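Putative alpha-galactosidase (Bacteroides fragilis, PDB 4NZJ) probably hydrolyses terminal, non-reducing alpha-D-galactose residues from alpha-galactosides, as a glycoside hydrolase family 27 enzyme. Local coordinates at residues T340-K345 / K462-Q467; F348-M353 / D402-P407; A414-N419 / Y466-Y471. All blocks are in the same frame, centred on the assembly; numbering follows the deposited sequence.

Overall arrangement
Interactions 1 and 2 join the catalytic TIM barrel to the C-terminal beta-sandwich domain, and both use helix 341-353: its first turn meets the turn after strand 458-463, and its last turns meet strand 401-407, with centres about 14 Å apart. Interaction 3 pairs strands 413-419 and 468-473 of the antiparallel sheet that also holds 401-407; its centre is about 7 Å from that of interaction 2. It shares Tyr466 and Gln467 with interaction 1, about 10 Å away between centres. Along the chain, interaction 2 is nested inside the loop closed by interaction 1, and interaction 3 opens after interaction 2 closes. Leu350 and Met353 of the barrel helix rest on this strand pairing.

Interaction 1: residues T340-K345 / K462-Q467; sequences TQEQYK and KLAPYQ
Gln343 points NE2 at one face of the Tyr466 ring, 3.2 Å above the ring plane and over its centre. The two side chains run side by side in the same direction, but the amide is tilted steeply, its plane 55° from that of the ring. Farther back, Gln343 CG packs 3.6 Å from Tyr466 CB. The amide is held from its other end: Gln343 OE1 accepts from Thr340 N at 2.9 Å, and Gln343 N in turn donates to Thr340 OG1, a capping box at the start of helix 341-353. Beside this pair, Glu342 has CG anti to the backbone N (chi1 -163°) and bends at chi2, which sets Glu342 CG 3.6 Å from Pro465 O and its carboxylate by the Gln467 methylenes. Gln467 OE1 takes Ala464 N at 2.9 Å on an in-plane lone pair, spanning the same residues as the type II turn's own Gln467 N to Ala464 O bond. A water donates to Glu342 OE2 and weakly accepts from Gln467 NE2. Trp283 meets the Tyr466 ring edge-to-face. Ser346 OG, just beyond 340-345 on the helix, bonds Tyr466 O; between 340-345 and 462-467 themselves no direct hydrogen bond forms, leaving van der Waals packing and a weak water link.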
loop_
_atom_site.group_PDB
_atom_site.type_symbol
_atom_site.label_atom_id
_atom_site.label_comp_id
_atom_site.label_asym_id
_atom_site.label_seq_id
_atom_site.Cartn_x
_atom_site.Cartn_y
_atom_site.Cartn_z
ATOM N N THR A 340 1.284 -20.763 6.232
ATOM C CA THR A 340 1.690 -21.532 5.060
ATOM C C THR A 340 1.786 -20.619 3.837
ATOM O O THR A 340 1.278 -19.497 3.845
ATOM C CB THR A 340 0.701 -22.671 4.747
ATOM O OG1 THR A 340 -0.514 -22.128 4.213
ATOM C CG2 THR A 340 0.399 -23.494 5.999
ATOM N N GLN A 341 2.434 -21.116 2.785
ATOM C CA GLN A 341 2.576 -20.363 1.536
ATOM C C GLN A 341 1.204 -19.985 0.981
ATOM O O GLN A 341 0.985 -18.846 0.572
ATOM C CB GLN A 341 3.368 -21.181 0.503
ATOM C CG GLN A 341 3.444 -20.591 -0.904
ATOM C CD GLN A 341 4.417 -19.428 -1.032
ATOM O OE1 GLN A 341 5.257 -19.193 -0.159
ATOM N NE2 GLN A 341 4.316 -18.700 -2.141
ATOM N N GLU A 342 0.285 -20.943 0.964
ATOM C CA GLU A 342 -1.056 -20.673 0.453
ATOM C C GLU A 342 -1.775 -19.631 1.302
ATOM O O GLU A 342 -2.469 -18.764 0.769
ATOM C CB GLU A 342 -1.891 -21.952 0.385
ATOM C CG GLU A 342 -3.123 -21.810 -0.502
ATOM C CD GLU A 342 -2.757 -21.762 -1.980
ATOM O OE1 GLU A 342 -2.565 -22.845 -2.571
ATOM O OE2 GLU A 342 -2.663 -20.651 -2.552
ATOM N N GLN A 343 -1.589 -19.698 2.619
ATOM C CA GLN A 343 -2.191 -18.706 3.512
ATOM C C GLN A 343 -1.646 -17.309 3.230
ATOM O O GLN A 343 -2.398 -16.350 3.137
ATOM C CB GLN A 343 -1.966 -19.095 4.967
ATOM C CG GLN A 343 -2.895 -20.201 5.419
ATOM C CD GLN A 343 -2.551 -20.757 6.775
ATOM O OE1 GLN A 343 -1.442 -20.576 7.276
ATOM N NE2 GLN A 343 -3.497 -21.476 7.370
ATOM N N TYR A 344 -0.332 -17.200 3.070
ATOM C CA TYR A 344 0.272 -15.931 2.683
ATOM C C TYR A 344 -0.248 -15.404 1.337
ATOM O O TYR A 344 -0.488 -14.217 1.187
ATOM C CB TYR A 344 1.795 -16.039 2.634
ATOM C CG TYR A 344 2.473 -16.105 3.984
ATOM C CD1 TYR A 344 2.084 -15.274 5.037
ATOM C CD2 TYR A 344 3.537 -16.973 4.196
ATOM C CE1 TYR A 344 2.729 -15.326 6.264
ATOM C CE2 TYR A 344 4.185 -17.031 5.418
ATOM C CZ TYR A 344 3.780 -16.205 6.448
ATOM O OH TYR A 344 4.428 -16.277 7.660
ATOM N N LYS A 345 -0.419 -16.293 0.367
ATOM C CA LYS A 345 -0.957 -15.907 -0.938
ATOM C C LYS A 345 -2.385 -15.361 -0.810
ATOM O O LYS A 345 -2.731 -14.353 -1.425
ATOM C CB LYS A 345 -0.906 -17.095 -1.905
ATOM C CG LYS A 345 -1.561 -16.873 -3.263
ATOM C CD LYS A 345 -0.846 -15.836 -4.106
ATOM C CE LYS A 345 -1.567 -15.591 -5.429
ATOM N NZ LYS A 345 -1.669 -16.813 -6.268
ATOM N N LYS A 462 -12.145 -24.969 -7.958
ATOM C CA LYS A 462 -11.583 -25.958 -7.041
ATOM C C LYS A 462 -10.519 -25.295 -6.183
ATOM O O LYS A 462 -9.548 -24.751 -6.709
ATOM C CB LYS A 462 -10.964 -27.119 -7.822
ATOM C CG LYS A 462 -11.962 -27.954 -8.604
ATOM C CD LYS A 462 -12.900 -28.693 -7.667
ATOM C CE LYS A 462 -13.654 -29.799 -8.379
ATOM N NZ LYS A 462 -14.537 -30.552 -7.446
ATOM N N LEU A 463 -10.707 -25.323 -4.866
ATOM C CA LEU A 463 -9.806 -24.646 -3.944
ATOM C C LEU A 463 -9.107 -25.629 -3.012
ATOM O O LEU A 463 -9.748 -26.481 -2.400
ATOM C CB LEU A 463 -10.590 -23.620 -3.118
ATOM C CG LEU A 463 -11.284 -22.506 -3.909
ATOM C CD1 LEU A 463 -12.235 -21.700 -3.032
ATOM C CD2 LEU A 463 -10.257 -21.588 -4.555
ATOM N N ALA A 464 -7.788 -25.504 -2.923
ATOM C CA ALA A 464 -7.011 -26.211 -1.910
ATOM C C ALA A 464 -7.299 -25.568 -0.551
ATOM O O ALA A 464 -7.898 -24.488 -0.494
ATOM C CB ALA A 464 -5.528 -26.122 -2.228
ATOM N N PRO A 465 -6.872 -26.224 0.545
ATOM C CA PRO A 465 -7.037 -25.585 1.850
ATOM C C PRO A 465 -6.457 -24.171 1.856
ATOM O O PRO A 465 -5.365 -23.945 1.322
ATOM C CB PRO A 465 -6.261 -26.512 2.790
ATOM C CG PRO A 465 -6.316 -27.853 2.123
ATOM C CD PRO A 465 -6.211 -27.534 0.659
ATOM N N TYR A 466 -7.211 -23.223 2.408
ATOM C CA TYR A 466 -6.757 -21.846 2.566
ATOM C C TYR A 466 -6.591 -21.058 1.267
ATOM O O TYR A 466 -6.150 -19.920 1.309
ATOM C CB TYR A 466 -5.434 -21.802 3.346
ATOM C CG TYR A 466 -5.450 -22.660 4.576
ATOM C CD1 TYR A 466 -6.446 -22.507 5.527
ATOM C CD2 TYR A 466 -4.480 -23.638 4.789
ATOM C CE1 TYR A 466 -6.481 -23.301 6.658
ATOM C CE2 TYR A 466 -4.506 -24.433 5.925
ATOM C CZ TYR A 466 -5.510 -24.252 6.853
ATOM O OH TYR A 466 -5.562 -25.021 7.984
ATOM N N GLN A 467 -6.960 -21.639 0.124
ATOM C CA GLN A 467 -6.657 -21.029 -1.164
ATOM C C GLN A 467 -7.689 -19.980 -1.583
ATOM O O GLN A 467 -8.891 -20.125 -1.342
ATOM C CB GLN A 467 -6.556 -22.094 -2.264
ATOM C CG GLN A 467 -6.172 -21.514 -3.624
ATOM C CD GLN A 467 -5.860 -22.575 -4.655
ATOM O OE1 GLN A 467 -6.414 -23.670 -4.626
ATOM N NE2 GLN A 467 -4.966 -22.249 -5.586
HETATM O O HOH W 1 -2.121 -20.491 -5.209
HETATM O O HOH W 2 -4.241 -18.950 -5.471
#

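Interaction 2: residues F348-M353 / D402-P407; sequences FSLWCM and DIWVKP
Trp404 NE1 donates to Asp402 OD2 at 3.0 Å, a bond that helps orient the indole, which presents a face to Leu350 at the seam between helix 341-353 of the TIM barrel and the antiparallel sheet of the C-terminal beta-sandwich. The bond is bent, 149° at the hydrogen, and tilted from both the ring and carboxylate planes; it reaches the anti side of the carboxylate, whose other oxygen, Asp402 OD1, makes a salt bridge to Arg420. Over the five-membered ring sits Leu350 CD2, 3.8 Å from the centroid and only 15° off the ring normal, a CH-pi contact; the two side chains cross at about a right angle. One helical turn on, the selenomethionine Met353 folds back at both chi2 and chi3, which swings its methyl across to the strand. There Met353 CE lies 3.4 Å from Trp404 O and also touches the CB atoms of Trp404 and Lys406. The helix and strand axes run 40° apart and come within 9.8 Å, with Leu350, Met353 and Trp404 between them. Lys406 stays extended until a bend at chi4, from which NZ bonds Arg390 O. Its methylenes pass across the C-terminal end of segment 348-353, with Lys406 CE 3.3 Å from Met353 O.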
loop_
_atom_site.group_PDB
_atom_site.type_symbol
_atom_site.label_atom_id
_atom_site.label_comp_id
_atom_site.label_asym_id
_atom_site.label_seq_id
_atom_site.Cartn_x
_atom_site.Cartn_y
_atom_site.Cartn_z
ATOM N N PHE A 348 -2.309 -11.896 0.789
ATOM C CA PHE A 348 -1.973 -10.881 -0.205
ATOM C C PHE A 348 -3.153 -10.597 -1.152
ATOM O O PHE A 348 -3.489 -9.437 -1.415
ATOM C CB PHE A 348 -0.727 -11.288 -0.997
ATOM C CG PHE A 348 -0.234 -10.215 -1.922
ATOM C CD1 PHE A 348 0.451 -9.113 -1.427
ATOM C CD2 PHE A 348 -0.486 -10.282 -3.287
ATOM C CE1 PHE A 348 0.891 -8.108 -2.274
ATOM C CE2 PHE A 348 -0.034 -9.286 -4.137
ATOM C CZ PHE A 348 0.647 -8.198 -3.631
ATOM N N SER A 349 -3.774 -11.666 -1.651
ATOM C CA SER A 349 -4.904 -11.568 -2.585
ATOM C C SER A 349 -6.046 -10.738 -2.026
ATOM O O SER A 349 -6.622 -9.913 -2.730
ATOM C CB SER A 349 -5.423 -12.958 -2.945
ATOM O OG SER A 349 -4.397 -13.732 -3.531
ATOM N N LEU A 350 -6.376 -10.958 -0.758
ATOM C CA LEU A 350 -7.504 -10.265 -0.151
ATOM C C LEU A 350 -7.161 -8.815 0.187
ATOM O O LEU A 350 -7.996 -7.937 0.029
ATOM C CB LEU A 350 -8.014 -11.043 1.066
ATOM C CG LEU A 350 -8.711 -12.360 0.658
ATOM C CD1 LEU A 350 -8.938 -13.261 1.860
ATOM C CD2 LEU A 350 -10.021 -12.090 -0.084
ATOM N N TRP A 351 -5.932 -8.557 0.627
ATOM C CA TRP A 351 -5.464 -7.171 0.780
ATOM C C TRP A 351 -5.571 -6.440 -0.574
ATOM O O TRP A 351 -5.950 -5.267 -0.636
ATOM C CB TRP A 351 -4.025 -7.138 1.303
ATOM C CG TRP A 351 -3.859 -6.991 2.811
ATOM C CD1 TRP A 351 -3.080 -6.070 3.442
ATOM C CD2 TRP A 351 -4.466 -7.780 3.853
ATOM N NE1 TRP A 351 -3.141 -6.239 4.800
ATOM C CE2 TRP A 351 -3.993 -7.272 5.085
ATOM C CE3 TRP A 351 -5.355 -8.866 3.870
ATOM C CZ2 TRP A 351 -4.390 -7.801 6.324
ATOM C CZ3 TRP A 351 -5.741 -9.398 5.104
ATOM C CH2 TRP A 351 -5.260 -8.858 6.312
ATOM N N CYS A 352 -5.274 -7.134 -1.670
ATOM C CA CYS A 352 -5.438 -6.527 -2.985
ATOM C C CYS A 352 -6.907 -6.226 -3.279
ATOM O O CYS A 352 -7.258 -5.106 -3.659
ATOM C CB CYS A 352 -4.822 -7.400 -4.087
ATOM S SG CYS A 352 -3.015 -7.339 -4.102
HETATM N N MSE A 353 -7.769 -7.221 -3.077
HETATM C CA MSE A 353 -9.214 -7.060 -3.309
HETATM C C MSE A 353 -9.839 -5.978 -2.467
HETATM O O MSE A 353 -10.756 -5.301 -2.919
HETATM C CB MSE A 353 -9.962 -8.358 -2.997
HETATM C CG MSE A 353 -9.653 -9.483 -3.980
HETATM SE SE MSE A 353 -10.477 -9.195 -5.731
HETATM C CE MSE A 353 -12.354 -9.459 -5.206
ATOM N N ASP A 402 -15.573 -17.637 1.417
ATOM C CA ASP A 402 -16.062 -16.305 1.124
ATOM C C ASP A 402 -16.098 -16.097 -0.384
ATOM O O ASP A 402 -15.263 -16.650 -1.116
ATOM C CB ASP A 402 -15.108 -15.216 1.605
ATOM C CG ASP A 402 -14.939 -15.154 3.101
ATOM O OD1 ASP A 402 -15.747 -15.744 3.842
ATOM O OD2 ASP A 402 -13.977 -14.460 3.507
ATOM N N ILE A 403 -17.030 -15.262 -0.826
ATOM C CA ILE A 403 -16.998 -14.673 -2.161
ATOM C C ILE A 403 -16.882 -13.164 -1.987
ATOM O O ILE A 403 -17.779 -12.543 -1.416
ATOM C CB ILE A 403 -18.285 -14.969 -2.958
ATOM C CG1 ILE A 403 -18.485 -16.476 -3.125
ATOM C CG2 ILE A 403 -18.235 -14.295 -4.325
ATOM C CD1 ILE A 403 -17.346 -17.167 -3.836
ATOM N N TRP A 404 -15.776 -12.590 -2.456
ATOM C CA TRP A 404 -15.550 -11.148 -2.407
ATOM C C TRP A 404 -15.666 -10.596 -3.818
ATOM O O TRP A 404 -15.220 -11.234 -4.768
ATOM C CB TRP A 404 -14.160 -10.836 -1.870
ATOM C CG TRP A 404 -13.915 -11.204 -0.447
ATOM C CD1 TRP A 404 -13.697 -12.453 0.055
ATOM C CD2 TRP A 404 -13.799 -10.301 0.657
ATOM N NE1 TRP A 404 -13.477 -12.387 1.412
ATOM C CE2 TRP A 404 -13.527 -11.077 1.805
ATOM C CE3 TRP A 404 -13.907 -8.914 0.789
ATOM C CZ2 TRP A 404 -13.366 -10.510 3.074
ATOM C CZ3 TRP A 404 -13.742 -8.348 2.053
ATOM C CH2 TRP A 404 -13.476 -9.148 3.175
ATOM N N VAL A 405 -16.238 -9.404 -3.952
ATOM C CA VAL A 405 -16.522 -8.826 -5.264
ATOM C C VAL A 405 -16.077 -7.371 -5.303
ATOM O O VAL A 405 -16.469 -6.574 -4.447
ATOM C CB VAL A 405 -18.022 -8.903 -5.588
ATOM C CG1 VAL A 405 -18.301 -8.354 -6.980
ATOM C CG2 VAL A 405 -18.508 -10.338 -5.469
ATOM N N LYS A 406 -15.268 -7.036 -6.307
ATOM C CA LYS A 406 -14.708 -5.693 -6.467
ATOM C C LYS A 406 -15.025 -5.162 -7.869
ATOM O O LYS A 406 -14.440 -5.625 -8.849
ATOM C CB LYS A 406 -13.190 -5.742 -6.260
ATOM C CG LYS A 406 -12.478 -4.392 -6.126
ATOM C CD LYS A 406 -10.976 -4.593 -6.279
ATOM C CE LYS A 406 -10.125 -3.490 -5.664
ATOM N NZ LYS A 406 -10.429 -2.129 -6.176
ATOM N N PRO A 407 -15.938 -4.186 -7.974
ATOM C CA PRO A 407 -16.150 -3.533 -9.267
ATOM C C PRO A 407 -14.890 -2.800 -9.719
ATOM O O PRO A 407 -14.182 -2.247 -8.883
ATOM C CB PRO A 407 -17.291 -2.541 -8.985
ATOM C CG PRO A 407 -17.929 -3.029 -7.727
ATOM C CD PRO A 407 -16.819 -3.634 -6.931
#

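Interaction 3: residues A414-N419 / Y466-Y471; sequences AVACFN and YQCKVY
Phe418 and Cys468 face each other as a non-hydrogen-bonded antiparallel pair, their side chains on the same side of the sheet as those of Ala416 and Val470. The Phe418 ring lies with CD1 4.0 Å from Cys468 CB and turns its edge to Tyr466 O, which sits in the ring plane 3.7 Å from Phe418 CE1. Cys468 SG, anti to its backbone N (chi1 -177°), points along the sheet to meet Ala416 CB at 3.8 Å, and Val470 CG2 approaches the same methyl at 4.0 Å. Val415, Cys417, Lys469 and Tyr471 project from the opposite face, where the Tyr471 ring brings an edge near Val415 O. Within the sheet, five backbone hydrogen bonds join the strands, including a reciprocal pair between Val415 and Tyr471 and another between Cys417 and Lys469; the last, Asn419 N to Gln467 O, is 2.9 Å long. Beyond it the Asn419 amide reaches Ala421 N, Ser423 O and Ala464 O. The strands lie centrally in the sandwich sheet, with 401-407 beside 413-419 and 441-444 beside 468-473. Helix 341-353 packs on the Ala416-Phe418 face through Met353 and Leu350, while strand 458-463 meets Tyr471 and Lys469 on the other.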
loop_
_atom_site.group_PDB
_atom_site.type_symbol
_atom_site.label_atom_id
_atom_site.label_comp_id
_atom_site.label_asym_id
_atom_site.label_seq_id
_atom_site.Cartn_x
_atom_site.Cartn_y
_atom_site.Cartn_z
ATOM N N ALA A 414 -14.003 -7.977 -10.391
ATOM C CA ALA A 414 -13.082 -8.986 -9.884
ATOM C C ALA A 414 -13.824 -9.788 -8.817
ATOM O O ALA A 414 -14.522 -9.216 -7.978
ATOM C CB ALA A 414 -11.832 -8.348 -9.298
ATOM N N VAL A 415 -13.689 -11.112 -8.872
ATOM C CA VAL A 415 -14.357 -12.009 -7.941
ATOM C C VAL A 415 -13.311 -12.921 -7.318
ATOM O O VAL A 415 -12.581 -13.602 -8.036
ATOM C CB VAL A 415 -15.440 -12.848 -8.652
ATOM C CG1 VAL A 415 -16.060 -13.870 -7.699
ATOM C CG2 VAL A 415 -16.512 -11.942 -9.243
ATOM N N ALA A 416 -13.238 -12.930 -5.990
ATOM C CA ALA A 416 -12.306 -13.797 -5.274
ATOM C C ALA A 416 -13.084 -14.849 -4.506
ATOM O O ALA A 416 -13.967 -14.511 -3.716
ATOM C CB ALA A 416 -11.448 -12.987 -4.319
ATOM N N CYS A 417 -12.753 -16.114 -4.749
ATOM C CA CYS A 417 -13.327 -17.238 -4.019
ATOM C C CYS A 417 -12.289 -17.709 -3.024
ATOM O O CYS A 417 -11.232 -18.193 -3.417
ATOM C CB CYS A 417 -13.686 -18.371 -4.974
ATOM S SG CYS A 417 -14.811 -17.887 -6.296
ATOM N N PHE A 418 -12.580 -17.543 -1.738
ATOM C CA PHE A 418 -11.591 -17.764 -0.697
ATOM C C PHE A 418 -12.028 -18.867 0.242
ATOM O O PHE A 418 -13.028 -18.742 0.940
ATOM C CB PHE A 418 -11.358 -16.465 0.067
ATOM C CG PHE A 418 -10.558 -16.626 1.331
ATOM C CD1 PHE A 418 -9.375 -17.356 1.345
ATOM C CD2 PHE A 418 -10.982 -16.016 2.513
ATOM C CE1 PHE A 418 -8.635 -17.484 2.511
ATOM C CE2 PHE A 418 -10.249 -16.143 3.681
ATOM C CZ PHE A 418 -9.076 -16.878 3.681
ATOM N N ASN A 419 -11.275 -19.958 0.221
ATOM C CA ASN A 419 -11.496 -21.086 1.100
ATOM C C ASN A 419 -10.815 -20.855 2.446
ATOM O O ASN A 419 -9.596 -20.908 2.539
ATOM C CB ASN A 419 -10.952 -22.359 0.447
ATOM C CG ASN A 419 -11.197 -23.594 1.280
ATOM O OD1 ASN A 419 -12.038 -23.593 2.176
ATOM N ND2 ASN A 419 -10.475 -24.668 0.976
ATOM N N TYR A 466 -7.211 -23.223 2.408
ATOM C CA TYR A 466 -6.757 -21.846 2.566
ATOM C C TYR A 466 -6.591 -21.058 1.267
ATOM O O TYR A 466 -6.150 -19.920 1.309
ATOM C CB TYR A 466 -5.434 -21.802 3.346
ATOM C CG TYR A 466 -5.450 -22.660 4.576
ATOM C CD1 TYR A 466 -6.446 -22.507 5.527
ATOM C CD2 TYR A 466 -4.480 -23.638 4.789
ATOM C CE1 TYR A 466 -6.481 -23.301 6.658
ATOM C CE2 TYR A 466 -4.506 -24.433 5.925
ATOM C CZ TYR A 466 -5.510 -24.252 6.853
ATOM O OH TYR A 466 -5.562 -25.021 7.984
ATOM N N GLN A 467 -6.960 -21.639 0.124
ATOM C CA GLN A 467 -6.657 -21.029 -1.164
ATOM C C GLN A 467 -7.689 -19.980 -1.583
ATOM O O GLN A 467 -8.891 -20.125 -1.342
ATOM C CB GLN A 467 -6.556 -22.094 -2.264
ATOM C CG GLN A 467 -6.172 -21.514 -3.624
ATOM C CD GLN A 467 -5.860 -22.575 -4.655
ATOM O OE1 GLN A 467 -6.414 -23.670 -4.626
ATOM N NE2 GLN A 467 -4.966 -22.249 -5.586
ATOM N N CYS A 468 -7.194 -18.941 -2.247
ATOM C CA CYS A 468 -8.022 -17.912 -2.837
ATOM C C CYS A 468 -7.732 -17.876 -4.331
ATOM O O CYS A 468 -6.580 -17.673 -4.730
ATOM C CB CYS A 468 -7.693 -16.569 -2.208
ATOM S SG CYS A 468 -8.723 -15.211 -2.791
ATOM N N LYS A 469 -8.751 -18.129 -5.148
ATOM C CA LYS A 469 -8.631 -17.965 -6.593
ATOM C C LYS A 469 -9.431 -16.753 -7.026
ATOM O O LYS A 469 -10.538 -16.514 -6.527
ATOM C CB LYS A 469 -9.095 -19.209 -7.346
ATOM C CG LYS A 469 -8.096 -20.350 -7.287
ATOM C CD LYS A 469 -8.566 -21.553 -8.082
ATOM C CE LYS A 469 -7.524 -22.655 -8.068
ATOM N NZ LYS A 469 -7.937 -23.831 -8.868
ATOM N N VAL A 470 -8.864 -15.991 -7.952
ATOM C CA VAL A 470 -9.452 -14.734 -8.388
ATOM C C VAL A 470 -9.731 -14.764 -9.887
ATOM O O VAL A 470 -8.962 -15.332 -10.681
ATOM C CB VAL A 470 -8.532 -13.543 -8.038
ATOM C CG1 VAL A 470 -9.147 -12.220 -8.479
ATOM C CG2 VAL A 470 -8.226 -13.529 -6.549
ATOM N N TYR A 471 -10.851 -14.151 -10.256
ATOM C CA TYR A 471 -11.334 -14.098 -11.621
ATOM C C TYR A 471 -11.813 -12.690 -11.926
ATOM O O TYR A 471 -12.211 -11.964 -11.020
ATOM C CB TYR A 471 -12.496 -15.076 -11.793
ATOM C CG TYR A 471 -12.141 -16.497 -11.435
ATOM C CD1 TYR A 471 -12.202 -16.936 -10.117
ATOM C CD2 TYR A 471 -11.712 -17.394 -12.407
ATOM C CE1 TYR A 471 -11.859 -18.232 -9.780
ATOM C CE2 TYR A 471 -11.367 -18.697 -12.077
ATOM C CZ TYR A 471 -11.444 -19.106 -10.759
ATOM O OH TYR A 471 -11.107 -20.393 -10.411
#